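Local atomic coordinates of aspartate aminotransferase, cytoplasmic (Schizosaccharomyces pombe 972h-, PDB entry 6JPK), a protein that catalyses the pyridoxal 5'-phosphate-dependent exchange of an amino group between L-aspartate and 2-oxoglutarate, giving oxaloacetate and L-glutamate, and acts as a homodimer. Residues A[368-373]-A[402-407]; A[31-36]-A[374-379]; A[131-136]-A[150-155]. The protein carries 1 engineered substitution. One frame throughout, in Å; residues are numbered along the deposited sequence.

How the interactions relate
The three contacts illustrate how chemistry follows place in a fold. Interaction 3 is the buried one: two parallel strands of the mixed sheet, joined by a ladder of backbone bonds, with tyrosine rings on one face and mainly aliphatic groups on the other. Interaction 2 is the same parallel pairing in miniature, partly buried, with three such bonds, lying near residues that probably bind L-aspartate. Interaction 1 has no hydrogen bond across it; two helices meet through an aromatic pair, small side chains and, at the exposed margin, the charged Arg-373 and Glu-407. Interactions 1 and 2 share helix 364-374 and touch where His-403 meets Tyr-374. Interaction 3 stands apart, its centre about 30 Å from that of interaction 2.

Interaction 1: residues A[368-373]-A[402-407]; sequences QFCQER and NHAVRE
Phe-369 and His-403 form the aromatic centre of this helix pair, in a T-shaped (edge-to-face) arrangement. The phenylalanine presents its outer edge to the imidazole, with CZ of Phe-369 over the middle of the His-403 ring and 3.7 Å from His-403 NE2. The ring planes stand 74° apart and their centroids are 4.9 Å apart. In both residues CG is anti to the backbone N (chi1 -173° in Phe-369), which sends both side chains into the space between the helices. The imidazole has a polar tie as well: His-403 ND1 is hydrogen-bonded to the hydroxyl of Tyr-374, a second-shell bond that would limit rotation of the ring.

The apolar contacts lie deeper. Ala-404 CB is 3.7 Å from Phe-369 CD1, and on the buried side it also touches the sulfur of Cys-370, at 3.8 Å. The small methyl is consistent with the local closeness of the backbones, the CA atoms of Phe-369 and Ala-404 being 6.1 Å apart.

Charged side chains make up the exposed margin, yet no salt bridge spans it. Glu-407 offers its aliphatic CG, 3.9 Å from Phe-369 CE2. Arg-373 bends at chi2 and chi3; its CG lies over the centre of one Phe-369 face, within the same helix, while NH2 of Arg-373 comes to 3.7 Å from His-403 CE1. That nearness would probably disfavour a proton on both imidazole nitrogens.

No hydrogen bond joins residues 368-373 to 402-407; within 368-373, Gln-368 NE2 bonds to Glu-372 OE2. The whole is a helix-helix packing, with segment axes 9.3 Å apart at an angle of 128°, joining helix 364-374 to the C-terminal helix 394-407 of the aminotransferase fold.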
loop_
_atom_site.group_PDB
_atom_site.type_symbol
_atom_site.label_atom_id
_atom_site.label_comp_id
_atom_site.label_asym_id
_atom_site.label_seq_id
_atom_site.Cartn_x
_atom_site.Cartn_y
_atom_site.Cartn_z
ATOM N N GLN A 368 -12.665 5.199 -33.541
ATOM C CA GLN A 368 -11.937 4.220 -34.350
ATOM C C GLN A 368 -11.388 4.856 -35.626
ATOM O O GLN A 368 -10.286 4.526 -36.066
ATOM C CB GLN A 368 -12.849 3.031 -34.690
ATOM C CG GLN A 368 -12.146 1.897 -35.424
ATOM C CD GLN A 368 -11.141 1.170 -34.540
ATOM O OE1 GLN A 368 -11.252 1.174 -33.313
ATOM N NE2 GLN A 368 -10.143 0.556 -35.163
ATOM N N PHE A 369 -12.161 5.754 -36.245
ATOM C CA PHE A 369 -11.678 6.486 -37.410
ATOM C C PHE A 369 -10.437 7.309 -37.059
ATOM O O PHE A 369 -9.453 7.315 -37.808
ATOM C CB PHE A 369 -12.803 7.380 -37.934
ATOM C CG PHE A 369 -12.501 8.080 -39.244
ATOM C CD1 PHE A 369 -11.872 9.321 -39.257
ATOM C CD2 PHE A 369 -12.903 7.522 -40.455
ATOM C CE1 PHE A 369 -11.616 9.982 -40.465
ATOM C CE2 PHE A 369 -12.654 8.170 -41.667
ATOM C CZ PHE A 369 -12.009 9.400 -41.671
ATOM N N CYS A 370 -10.469 8.004 -35.917
ATOM C CA CYS A 370 -9.301 8.753 -35.462
ATOM C C CYS A 370 -8.099 7.840 -35.257
ATOM O O CYS A 370 -6.962 8.221 -35.560
ATOM C CB CYS A 370 -9.619 9.482 -34.158
ATOM S SG CYS A 370 -10.735 10.866 -34.318
ATOM N N GLN A 371 -8.327 6.641 -34.722
ATOM C CA GLN A 371 -7.223 5.722 -34.493
ATOM C C GLN A 371 -6.615 5.245 -35.811
ATOM O O GLN A 371 -5.393 5.261 -35.980
ATOM C CB GLN A 371 -7.688 4.532 -33.651
ATOM C CG GLN A 371 -6.529 3.664 -33.182
ATOM C CD GLN A 371 -6.977 2.400 -32.486
ATOM O OE1 GLN A 371 -6.735 1.302 -32.973
ATOM N NE2 GLN A 371 -7.618 2.548 -31.336
ATOM N N GLU A 372 -7.454 4.836 -36.769
ATOM C CA GLU A 372 -6.938 4.227 -37.990
ATOM C C GLU A 372 -6.384 5.258 -38.969
ATOM O O GLU A 372 -5.389 4.995 -39.651
ATOM C CB GLU A 372 -8.039 3.396 -38.660
ATOM C CG GLU A 372 -8.375 2.141 -37.873
ATOM C CD GLU A 372 -9.540 1.364 -38.451
ATOM O OE1 GLU A 372 -9.976 1.670 -39.583
ATOM O OE2 GLU A 372 -10.024 0.444 -37.760
ATOM N N ARG A 373 -7.010 6.428 -39.075
ATOM C CA ARG A 373 -6.581 7.407 -40.068
ATOM C C ARG A 373 -5.656 8.486 -39.514
ATOM O O ARG A 373 -4.940 9.118 -40.294
ATOM C CB ARG A 373 -7.799 8.075 -40.716
ATOM C CG ARG A 373 -8.775 7.082 -41.365
ATOM C CD ARG A 373 -8.300 6.661 -42.744
ATOM N NE ARG A 373 -8.160 7.816 -43.632
ATOM C CZ ARG A 373 -9.131 8.315 -44.401
ATOM N NH1 ARG A 373 -10.343 7.762 -44.407
ATOM N NH2 ARG A 373 -8.890 9.376 -45.165
ATOM N N ASN A 402 -12.223 16.878 -36.627
ATOM C CA ASN A 402 -13.023 17.518 -37.664
ATOM C C ASN A 402 -13.377 16.521 -38.757
ATOM O O ASN A 402 -14.546 16.387 -39.142
ATOM C CB ASN A 402 -12.266 18.711 -38.244
ATOM C CG ASN A 402 -12.984 19.347 -39.422
ATOM O OD1 ASN A 402 -14.068 19.903 -39.269
ATOM N ND2 ASN A 402 -12.378 19.273 -40.600
ATOM N N HIS A 403 -12.377 15.785 -39.242
ATOM C CA HIS A 403 -12.614 14.816 -40.309
ATOM C C HIS A 403 -13.555 13.707 -39.841
ATOM O O HIS A 403 -14.502 13.338 -40.545
ATOM C CB HIS A 403 -11.275 14.246 -40.770
ATOM C CG HIS A 403 -11.344 13.457 -42.037
ATOM N ND1 HIS A 403 -10.219 12.956 -42.656
ATOM C CD2 HIS A 403 -12.398 13.081 -42.801
ATOM C CE1 HIS A 403 -10.579 12.300 -43.747
ATOM N NE2 HIS A 403 -11.896 12.356 -43.855
ATOM N N ALA A 404 -13.306 13.166 -38.650
ATOM C CA ALA A 404 -14.104 12.052 -38.140
ATOM C C ALA A 404 -15.575 12.441 -37.989
ATOM O O ALA A 404 -16.474 11.690 -38.388
ATOM C CB ALA A 404 -13.533 11.573 -36.802
ATOM N N VAL A 405 -15.838 13.612 -37.418
ATOM C CA VAL A 405 -17.215 14.037 -37.198
ATOM C C VAL A 405 -17.918 14.321 -38.524
ATOM O O VAL A 405 -19.084 13.952 -38.712
ATOM C CB VAL A 405 -17.243 15.256 -36.262
ATOM C CG1 VAL A 405 -18.641 15.909 -36.251
ATOM C CG2 VAL A 405 -16.832 14.824 -34.868
ATOM N N ARG A 406 -17.228 14.974 -39.464
ATOM C CA ARG A 406 -17.829 15.258 -40.762
ATOM C C ARG A 406 -18.092 13.979 -41.544
ATOM O O ARG A 406 -19.087 13.881 -42.269
ATOM C CB ARG A 406 -16.923 16.180 -41.578
ATOM C CG ARG A 406 -16.925 17.616 -41.124
ATOM C CD ARG A 406 -15.869 18.402 -41.870
ATOM N NE ARG A 406 -15.870 19.824 -41.518
ATOM C CZ ARG A 406 -16.698 20.715 -42.053
ATOM N NH1 ARG A 406 -17.606 20.322 -42.936
ATOM N NH2 ARG A 406 -16.635 21.992 -41.698
ATOM N N GLU A 407 -17.188 13.010 -41.442
ATOM C CA GLU A 407 -17.300 11.796 -42.232
ATOM C C GLU A 407 -18.340 10.837 -41.663
ATOM O O GLU A 407 -19.020 10.146 -42.429
ATOM C CB GLU A 407 -15.932 11.120 -42.318
ATOM C CG GLU A 407 -15.897 9.799 -43.068
ATOM C CD GLU A 407 -16.171 9.936 -44.558
ATOM O OE1 GLU A 407 -16.174 11.075 -45.081
ATOM O OE2 GLU A 407 -16.388 8.886 -45.205
#

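Interaction 2: residues A[31-36]-A[374-379]; sequences KKVNMS and YHLYFS
Met-35 and Phe-378 are brought together by their torsions: CG of Met-35 is anti to its carbonyl carbon (chi1 -84°), whereas CG of Phe-378 sits between the backbone N and the carbonyl carbon (chi1 57°). The two side chains then run side by side in the same direction, CB of Met-35 3.9 Å from CB of Phe-378. The methionine bends at chi2 and chi3, and its methyl CE ends over one face of the phenylalanine ring, 4.0 Å from Phe-378 CD1. This is a Met-aromatic contact, the sulfur lying obliquely to the ring. Val-33 and Leu-376 lie side by side on one face of the pairing, Leu-376 CB touching the Met-35 sulfur, and helix 394-407 covers Leu-376.

Tyr-377 points to the other side of the pairing, together with Asn-34; its hydroxyl and His-375 ND1 both bond to Asp-27 OD2, a shared carboxylate oxygen. Between the two faces run three backbone bonds, Val-33 N to His-375 O, Tyr-377 N to Val-33 O and Met-35 N to Tyr-377 O. The last is the shortest, Met-35 N lying 2.8 Å from Tyr-377 O. Where the pairing ends, a water donates to Met-35 O and accepts from Ser-379 N, bridging the diverging chains.

Asn-34 OD1 is gripped twice. It takes the Ser-36 hydroxyl OG at 2.7 Å, in the carbonyl plane on a lone pair, and Ser-36 N at 2.9 Å; the Ser-36 N bond closes an Asx turn, which would help hold the bend. The side chain of Ser-36 is about 4 Å from that of Arg-383, which probably binds L-aspartate, so the end of this short parallel two-stranded sheet probably borders the substrate site.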
loop_
_atom_site.group_PDB
_atom_site.type_symbol
_atom_site.label_atom_id
_atom_site.label_comp_id
_atom_site.label_asym_id
_atom_site.label_seq_id
_atom_site.Cartn_x
_atom_site.Cartn_y
_atom_site.Cartn_z
ATOM N N LYS A 31 3.345 10.159 -36.494
ATOM C CA LYS A 31 2.387 11.142 -35.998
ATOM C C LYS A 31 1.472 10.598 -34.904
ATOM O O LYS A 31 0.529 11.294 -34.499
ATOM C CB LYS A 31 1.549 11.687 -37.157
ATOM C CG LYS A 31 2.409 12.257 -38.297
ATOM C CD LYS A 31 1.696 13.375 -39.065
ATOM C CE LYS A 31 2.657 14.157 -40.008
ATOM N NZ LYS A 31 3.763 15.013 -39.374
ATOM N N LYS A 32 1.732 9.397 -34.395
ATOM C CA LYS A 32 0.819 8.819 -33.418
ATOM C C LYS A 32 0.823 9.622 -32.119
ATOM O O LYS A 32 1.819 10.248 -31.753
ATOM C CB LYS A 32 1.173 7.360 -33.143
ATOM C CG LYS A 32 2.550 7.125 -32.518
ATOM C CD LYS A 32 2.755 5.621 -32.300
ATOM C CE LYS A 32 3.944 5.305 -31.395
ATOM N NZ LYS A 32 4.156 3.829 -31.353
ATOM N N VAL A 33 -0.320 9.619 -31.432
ATOM C CA VAL A 33 -0.496 10.332 -30.167
ATOM C C VAL A 33 -1.213 9.403 -29.194
ATOM O O VAL A 33 -2.225 8.788 -29.550
ATOM C CB VAL A 33 -1.299 11.640 -30.341
ATOM C CG1 VAL A 33 -1.397 12.421 -29.005
ATOM C CG2 VAL A 33 -0.696 12.517 -31.445
ATOM N N ASN A 34 -0.693 9.296 -27.970
ATOM C CA ASN A 34 -1.374 8.550 -26.909
ATOM C C ASN A 34 -2.203 9.543 -26.109
ATOM O O ASN A 34 -1.668 10.334 -25.326
ATOM C CB ASN A 34 -0.387 7.810 -26.011
ATOM C CG ASN A 34 -1.086 6.879 -25.025
ATOM O OD1 ASN A 34 -2.291 6.990 -24.799
ATOM N ND2 ASN A 34 -0.336 5.957 -24.444
ATOM N N MET A 35 -3.517 9.517 -26.306
ATOM C CA MET A 35 -4.403 10.408 -25.572
ATOM C C MET A 35 -5.133 9.693 -24.449
ATOM O O MET A 35 -6.226 10.098 -24.062
ATOM C CB MET A 35 -5.390 11.080 -26.521
ATOM C CG MET A 35 -4.795 12.309 -27.176
ATOM S SD MET A 35 -5.331 12.394 -28.874
ATOM C CE MET A 35 -7.028 12.902 -28.664
ATOM N N SER A 36 -4.544 8.637 -23.911
ATOM C CA SER A 36 -5.133 7.929 -22.787
ATOM C C SER A 36 -4.243 7.972 -21.550
ATOM O O SER A 36 -4.566 7.315 -20.554
ATOM C CB SER A 36 -5.430 6.477 -23.174
ATOM O OG SER A 36 -4.217 5.781 -23.381
ATOM N N TYR A 374 -5.664 8.731 -38.201
ATOM C CA TYR A 374 -4.792 9.746 -37.618
ATOM C C TYR A 374 -3.931 9.221 -36.476
ATOM O O TYR A 374 -3.186 10.006 -35.870
ATOM C CB TYR A 374 -5.627 10.949 -37.147
ATOM C CG TYR A 374 -6.258 11.693 -38.310
ATOM C CD1 TYR A 374 -7.452 11.253 -38.880
ATOM C CD2 TYR A 374 -5.644 12.824 -38.855
ATOM C CE1 TYR A 374 -8.029 11.924 -39.959
ATOM C CE2 TYR A 374 -6.210 13.504 -39.942
ATOM C CZ TYR A 374 -7.404 13.045 -40.484
ATOM O OH TYR A 374 -7.971 13.714 -41.547
ATOM N N HIS A 375 -4.014 7.922 -36.165
ATOM C CA HIS A 375 -3.143 7.272 -35.187
ATOM C C HIS A 375 -3.263 7.921 -33.813
ATOM O O HIS A 375 -2.273 8.063 -33.088
ATOM C CB HIS A 375 -1.698 7.269 -35.688
ATOM C CG HIS A 375 -1.586 6.790 -37.098
ATOM N ND1 HIS A 375 -1.530 5.452 -37.421
ATOM C CD2 HIS A 375 -1.630 7.460 -38.273
ATOM C CE1 HIS A 375 -1.486 5.321 -38.737
ATOM N NE2 HIS A 375 -1.548 6.525 -39.278
ATOM N N LEU A 376 -4.482 8.333 -33.465
ATOM C CA LEU A 376 -4.809 8.824 -32.131
ATOM C C LEU A 376 -5.383 7.681 -31.319
ATOM O O LEU A 376 -6.327 7.020 -31.767
ATOM C CB LEU A 376 -5.834 9.957 -32.177
ATOM C CG LEU A 376 -5.577 11.091 -33.155
ATOM C CD1 LEU A 376 -6.633 12.138 -32.943
ATOM C CD2 LEU A 376 -4.177 11.667 -32.946
ATOM N N TYR A 377 -4.845 7.481 -30.114
ATOM C CA TYR A 377 -5.209 6.358 -29.259
ATOM C C TYR A 377 -5.906 6.879 -27.999
ATOM O O TYR A 377 -5.278 7.518 -27.149
ATOM C CB TYR A 377 -3.963 5.525 -28.942
ATOM C CG TYR A 377 -3.529 4.758 -30.180
ATOM C CD1 TYR A 377 -2.763 5.366 -31.188
ATOM C CD2 TYR A 377 -3.947 3.451 -30.373
ATOM C CE1 TYR A 377 -2.408 4.662 -32.327
ATOM C CE2 TYR A 377 -3.599 2.749 -31.486
ATOM C CZ TYR A 377 -2.842 3.348 -32.462
ATOM O OH TYR A 377 -2.537 2.602 -33.570
ATOM N N PHE A 378 -7.212 6.628 -27.901
ATOM C CA PHE A 378 -8.002 7.026 -26.737
ATOM C C PHE A 378 -9.238 6.133 -26.658
ATOM O O PHE A 378 -9.515 5.333 -27.558
ATOM C CB PHE A 378 -8.351 8.528 -26.760
ATOM C CG PHE A 378 -9.104 9.006 -27.995
ATOM C CD1 PHE A 378 -8.463 9.161 -29.215
ATOM C CD2 PHE A 378 -10.449 9.363 -27.908
ATOM C CE1 PHE A 378 -9.153 9.628 -30.340
ATOM C CE2 PHE A 378 -11.138 9.846 -29.019
ATOM C CZ PHE A 378 -10.495 9.975 -30.238
ATOM N N SER A 379 -9.973 6.276 -25.555
ATOM C CA SER A 379 -11.034 5.339 -25.204
ATOM C C SER A 379 -12.224 5.449 -26.149
ATOM O O SER A 379 -12.569 6.529 -26.630
ATOM C CB SER A 379 -11.512 5.589 -23.769
ATOM O OG SER A 379 -10.434 5.717 -22.859
HETATM O O HOH W 1 -8.598 8.037 -23.407
#

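Interaction 3: residues A[131-136]-A[150-155]; sequences VYISNP and VTVETY. Engineered in segment 150-155: Glu-153 (natural residue Asp).
Tyr-155 and Ser-134 make the tight part of this strand pair: the serine CA sits over one face of the tyrosine ring, 3.6 Å from its centroid and offset toward the rim, a CH-pi contact. Tyr-155 CG lies between the backbone N and the carbonyl carbon (chi1 53°), and the ring folds back across the neighbouring strand, with Tyr-132 O at its edge. Replacing Tyr-155 with an alanine would probably open a gap over Ser-134 and leave the Leu-184 carbonyl without its hydroxyl donor.

On the same face, CB of Glu-153, an engineered residue, lies 3.6 Å from the centroid of the Tyr-132 ring; the carboxylate leads away and bonds to His-130. Opposite, Ile-133 CD1 meets Val-152 CG1 at 3.5 Å. Looser is the exposed side chain of Asn-135, which skirts Thr-154, although its backbone N is bonded to Tyr-155 O. That is the last of five backbone hydrogen bonds, the first running from Val-131 N to Thr-151 O.

These are the parallel strands of a beta-alpha-beta crossover: helix 140-147 covers the valine and isoleucine face, helix 167-176 packs on both tyrosines, and strand 182-186 continues the sheet beyond 131-135.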
loop_
_atom_site.group_PDB
_atom_site.type_symbol
_atom_site.label_atom_id
_atom_site.label_comp_id
_atom_site.label_asym_id
_atom_site.label_seq_id
_atom_site.Cartn_x
_atom_site.Cartn_y
_atom_site.Cartn_z
ATOM N N VAL A 131 -24.150 1.648 -2.487
ATOM C CA VAL A 131 -23.338 2.811 -2.827
ATOM C C VAL A 131 -23.685 3.249 -4.246
ATOM O O VAL A 131 -23.862 2.415 -5.144
ATOM C CB VAL A 131 -21.821 2.555 -2.669
ATOM C CG1 VAL A 131 -21.339 1.404 -3.556
ATOM C CG2 VAL A 131 -21.022 3.844 -2.979
ATOM N N TYR A 132 -23.812 4.563 -4.433
ATOM C CA TYR A 132 -24.146 5.169 -5.713
ATOM C C TYR A 132 -22.930 5.912 -6.251
ATOM O O TYR A 132 -22.363 6.764 -5.563
ATOM C CB TYR A 132 -25.329 6.134 -5.585
ATOM C CG TYR A 132 -26.674 5.452 -5.484
ATOM C CD1 TYR A 132 -27.029 4.745 -4.336
ATOM C CD2 TYR A 132 -27.597 5.526 -6.529
ATOM C CE1 TYR A 132 -28.259 4.122 -4.232
ATOM C CE2 TYR A 132 -28.836 4.905 -6.435
ATOM C CZ TYR A 132 -29.155 4.202 -5.283
ATOM O OH TYR A 132 -30.375 3.585 -5.167
ATOM N N ILE A 133 -22.546 5.586 -7.483
ATOM C CA ILE A 133 -21.419 6.195 -8.169
ATOM C C ILE A 133 -21.921 6.812 -9.470
ATOM O O ILE A 133 -22.956 6.421 -10.007
ATOM C CB ILE A 133 -20.312 5.163 -8.450
ATOM C CG1 ILE A 133 -20.781 4.200 -9.550
ATOM C CG2 ILE A 133 -19.975 4.394 -7.177
ATOM C CD1 ILE A 133 -19.814 3.068 -9.807
ATOM N N SER A 134 -21.175 7.794 -9.984
ATOM C CA SER A 134 -21.645 8.492 -11.171
ATOM C C SER A 134 -21.560 7.578 -12.396
ATOM O O SER A 134 -20.718 6.677 -12.477
ATOM C CB SER A 134 -20.844 9.779 -11.409
ATOM O OG SER A 134 -19.487 9.512 -11.744
ATOM N N ASN A 135 -22.456 7.813 -13.348
ATOM C CA ASN A 135 -22.419 7.118 -14.631
ATOM C C ASN A 135 -22.076 8.121 -15.726
ATOM O O ASN A 135 -22.945 8.905 -16.139
ATOM C CB ASN A 135 -23.768 6.449 -14.913
ATOM C CG ASN A 135 -23.723 5.551 -16.136
ATOM O OD1 ASN A 135 -22.656 5.318 -16.711
ATOM N ND2 ASN A 135 -24.877 5.035 -16.532
ATOM N N PRO A 136 -20.822 8.155 -16.232
ATOM C CA PRO A 136 -19.690 7.268 -15.931
ATOM C C PRO A 136 -18.828 7.711 -14.752
ATOM O O PRO A 136 -18.978 8.836 -14.256
ATOM C CB PRO A 136 -18.856 7.339 -17.219
ATOM C CG PRO A 136 -19.036 8.782 -17.645
ATOM C CD PRO A 136 -20.487 9.104 -17.313
ATOM N N VAL A 150 -20.298 -4.651 -1.206
ATOM C CA VAL A 150 -21.347 -3.640 -1.268
ATOM C C VAL A 150 -21.958 -3.641 -2.664
ATOM O O VAL A 150 -21.247 -3.737 -3.674
ATOM C CB VAL A 150 -20.790 -2.252 -0.897
ATOM C CG1 VAL A 150 -21.922 -1.208 -0.825
ATOM C CG2 VAL A 150 -20.070 -2.320 0.436
ATOM N N THR A 151 -23.279 -3.532 -2.724
ATOM C CA THR A 151 -23.982 -3.412 -3.994
ATOM C C THR A 151 -23.839 -1.988 -4.526
ATOM O O THR A 151 -24.028 -1.017 -3.788
ATOM C CB THR A 151 -25.458 -3.781 -3.823
ATOM O OG1 THR A 151 -25.556 -5.144 -3.386
ATOM C CG2 THR A 151 -26.246 -3.613 -5.141
ATOM N N VAL A 152 -23.510 -1.878 -5.812
ATOM C CA VAL A 152 -23.195 -0.616 -6.474
ATOM C C VAL A 152 -24.346 -0.250 -7.408
ATOM O O VAL A 152 -24.767 -1.060 -8.240
ATOM C CB VAL A 152 -21.859 -0.717 -7.239
ATOM C CG1 VAL A 152 -21.591 0.549 -8.070
ATOM C CG2 VAL A 152 -20.696 -0.991 -6.252
ATOM N N GLU A 153 -24.882 0.949 -7.238
ATOM C CA GLU A 153 -25.857 1.541 -8.139
ATOM C C GLU A 153 -25.208 2.753 -8.793
ATOM O O GLU A 153 -24.094 3.151 -8.430
ATOM C CB GLU A 153 -27.131 1.943 -7.378
ATOM C CG GLU A 153 -27.685 0.858 -6.475
ATOM C CD GLU A 153 -28.459 -0.216 -7.241
ATOM O OE1 GLU A 153 -28.617 -0.080 -8.477
ATOM O OE2 GLU A 153 -28.914 -1.195 -6.600
ATOM N N THR A 154 -25.890 3.355 -9.764
ATOM C CA THR A 154 -25.326 4.546 -10.383
ATOM C C THR A 154 -26.339 5.684 -10.351
ATOM O O THR A 154 -27.549 5.475 -10.222
ATOM C CB THR A 154 -24.850 4.304 -11.840
ATOM O OG1 THR A 154 -25.973 4.131 -12.694
ATOM C CG2 THR A 154 -23.969 3.058 -11.950
ATOM N N TYR A 155 -25.814 6.903 -10.423
ATOM C CA TYR A 155 -26.640 8.045 -10.739
ATOM C C TYR A 155 -26.216 8.618 -12.086
ATOM O O TYR A 155 -25.037 8.528 -12.450
ATOM C CB TYR A 155 -26.573 9.136 -9.654
ATOM C CG TYR A 155 -25.192 9.621 -9.248
ATOM C CD1 TYR A 155 -24.629 10.744 -9.843
ATOM C CD2 TYR A 155 -24.474 8.982 -8.238
ATOM C CE1 TYR A 155 -23.378 11.203 -9.470
ATOM C CE2 TYR A 155 -23.216 9.429 -7.862
ATOM C CZ TYR A 155 -22.681 10.551 -8.466
ATOM O OH TYR A 155 -21.442 11.010 -8.088
#